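Local structure of uncharacterized protein DUF1185 (Bordetella bronchiseptica RB50, 3BYQ) at residues 64-69 / 107-112. The protein is of unknown function but adopts a variant of the Bacillus chorismate mutase fold and may play a part in amino-acid metabolism. Numbering follows the deposited sequence. Where two conformers were deposited one is given.
Sequences LATELV and RSVLGE
Val109 holds CG1 anti to its backbone N (chi1 161°), and Val69, in the conformer given, one of two deposited, does the same (chi1 165°), which sets CG2 of each beside its own N; with these settings Val109 CG2 faces Ala65 and Val109 CG1 faces Val69, where helix 51-72 packs against the C-terminal end of helix 98-109. The two helices belong to a variant of the Bacillus chorismate mutase fold, and the contact is a small apolar one near the surface, burying 178 Å² in all. Val109 supplies the largest share, and its two branches divide the work. Val109 CG2 lies 3.9 Å from Ala65 CB, while the Thr66 side chain crosses that of Val109 at about a right angle, with Thr66 OG1 4.0 Å from Val109 CG2. That separation is van der Waals packing; the hydroxyl is hydrogen-bonded to Thr62 O one turn back in its own helix. Val109 CG1 meets Val69 CG2 at 4.0 Å, the two side chains running alongside in opposite senses. Ala65 also touches Leu166 and Val69 touches Met168, both on strand 161-169, so helix 51-72 lies between the end of helix 98-109 and the sheet. That end is shaped by a Schellman motif: Glu112 N bonds to Arg107 O at 2.8 Å and Gly111 N to Ser108 O at 3.3 Å, with Gly111 as the C' residue at phi 79°. Leu110, the first residue to depart from helical angles, points its CB across rather than at helix 51-72, but Leu110 CD2 reaches to 3.7 Å from Val69 CG2.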
loop_
_atom_site.group_PDB
_atom_site.type_symbol
_atom_site.label_atom_id
_atom_site.label_comp_id
_atom_site.label_asym_id
_atom_site.label_seq_id
_atom_site.Cartn_x
_atom_site.Cartn_y
_atom_site.Cartn_z
ATOM N N LEU B 64 -15.856 14.878 19.026
ATOM C CA LEU B 64 -14.562 14.159 18.938
ATOM C C LEU B 64 -13.563 14.704 19.939
ATOM O O LEU B 64 -12.818 13.950 20.572
ATOM C CB LEU B 64 -13.986 14.224 17.516
ATOM C CG LEU B 64 -14.903 13.662 16.409
ATOM C CD1 LEU B 64 -14.181 13.656 15.038
ATOM C CD2 LEU B 64 -15.451 12.316 16.699
ATOM N N ALA B 65 -13.558 16.020 20.093
ATOM C CA ALA B 65 -12.607 16.652 21.018
ATOM C C ALA B 65 -12.942 16.229 22.435
ATOM O O ALA B 65 -12.073 15.951 23.224
ATOM C CB ALA B 65 -12.608 18.215 20.874
ATOM N N THR B 66 -14.223 16.200 22.744
ATOM C CA THR B 66 -14.682 15.777 24.095
ATOM C C THR B 66 -14.271 14.347 24.390
ATOM O O THR B 66 -13.808 14.023 25.482
ATOM C CB THR B 66 -16.205 15.970 24.262
ATOM O OG1 THR B 66 -16.503 17.364 24.052
ATOM C CG2 THR B 66 -16.662 15.569 25.633
ATOM N N GLU B 67 -14.378 13.499 23.384
ATOM C CA GLU B 67 -14.000 12.106 23.552
ATOM C C GLU B 67 -12.523 11.972 23.879
ATOM O O GLU B 67 -12.113 11.154 24.703
ATOM C CB GLU B 67 -14.300 11.309 22.294
ATOM C CG GLU B 67 -13.948 9.872 22.418
ATOM C CD GLU B 67 -14.267 9.055 21.164
ATOM O OE1 GLU B 67 -14.210 9.613 20.034
ATOM O OE2 GLU B 67 -14.561 7.848 21.333
ATOM N N LEU B 68 -11.719 12.783 23.208
ATOM C CA LEU B 68 -10.260 12.744 23.395
ATOM C C LEU B 68 -9.879 13.215 24.794
ATOM O O LEU B 68 -9.064 12.589 25.473
ATOM C CB LEU B 68 -9.547 13.544 22.322
ATOM C CG LEU B 68 -9.436 12.913 20.923
ATOM C CD1 LEU B 68 -8.936 13.937 19.861
ATOM C CD2 LEU B 68 -8.535 11.660 20.985
ATOM N N VAL B 69 -10.513 14.285 25.264
ATOM C CA VAL B 69 -10.227 14.773 26.627
ATOM C C VAL B 69 -10.655 13.735 27.643
ATOM O O VAL B 69 -9.926 13.452 28.602
ATOM C CB VAL B 69 -10.863 16.149 26.911
ATOM C CG1 VAL B 69 -10.876 16.458 28.408
ATOM C CG2 VAL B 69 -10.092 17.196 26.152
ATOM N N ARG B 107 -10.195 23.742 20.150
ATOM C CA ARG B 107 -9.640 24.796 20.968
ATOM C C ARG B 107 -10.626 25.246 22.034
ATOM O O ARG B 107 -10.235 25.477 23.185
ATOM C CB ARG B 107 -9.102 25.933 20.102
ATOM C CG ARG B 107 -7.865 25.428 19.389
ATOM C CD ARG B 107 -7.405 26.389 18.365
ATOM N NE ARG B 107 -6.813 27.553 18.984
ATOM C CZ ARG B 107 -6.375 28.587 18.293
ATOM N NH1 ARG B 107 -6.499 28.598 16.976
ATOM N NH2 ARG B 107 -5.838 29.620 18.911
ATOM N N SER B 108 -11.920 25.278 21.706
ATOM C CA SER B 108 -12.927 25.677 22.701
ATOM C C SER B 108 -13.075 24.652 23.838
ATOM O O SER B 108 -13.183 25.018 25.002
ATOM C CB SER B 108 -14.273 25.957 22.030
ATOM O OG SER B 108 -14.135 27.102 21.187
ATOM N N VAL B 109 -13.038 23.374 23.485
ATOM C CA VAL B 109 -13.089 22.281 24.471
ATOM C C VAL B 109 -11.911 22.357 25.432
ATOM O O VAL B 109 -12.049 22.124 26.621
ATOM C CB VAL B 109 -13.160 20.898 23.792
ATOM C CG1 VAL B 109 -12.760 19.751 24.736
ATOM C CG2 VAL B 109 -14.539 20.736 23.146
ATOM N N LEU B 110 -10.776 22.782 24.914
ATOM C CA LEU B 110 -9.534 22.878 25.689
ATOM C C LEU B 110 -9.286 24.215 26.408
ATOM O O LEU B 110 -8.195 24.441 26.894
ATOM C CB LEU B 110 -8.350 22.568 24.790
ATOM C CG LEU B 110 -8.219 21.145 24.251
ATOM C CD1 LEU B 110 -7.058 20.939 23.261
ATOM C CD2 LEU B 110 -8.066 20.201 25.452
ATOM N N GLY B 111 -10.266 25.116 26.454
ATOM C CA GLY B 111 -10.058 26.411 27.157
ATOM C C GLY B 111 -9.270 27.443 26.357
ATOM O O GLY B 111 -8.610 28.320 26.910
ATOM N N GLU B 112 -9.351 27.311 25.045
ATOM C CA GLU B 112 -8.712 28.268 24.089
ATOM C C GLU B 112 -7.172 28.371 24.188
ATOM O O GLU B 112 -6.625 29.482 24.336
ATOM C CB GLU B 112 -9.347 29.668 24.167
ATOM C CG GLU B 112 -10.869 29.695 24.058
ATOM C CD GLU B 112 -11.403 29.246 22.722
ATOM O OE1 GLU B 112 -10.598 29.071 21.781
ATOM O OE2 GLU B 112 -12.638 29.087 22.624
#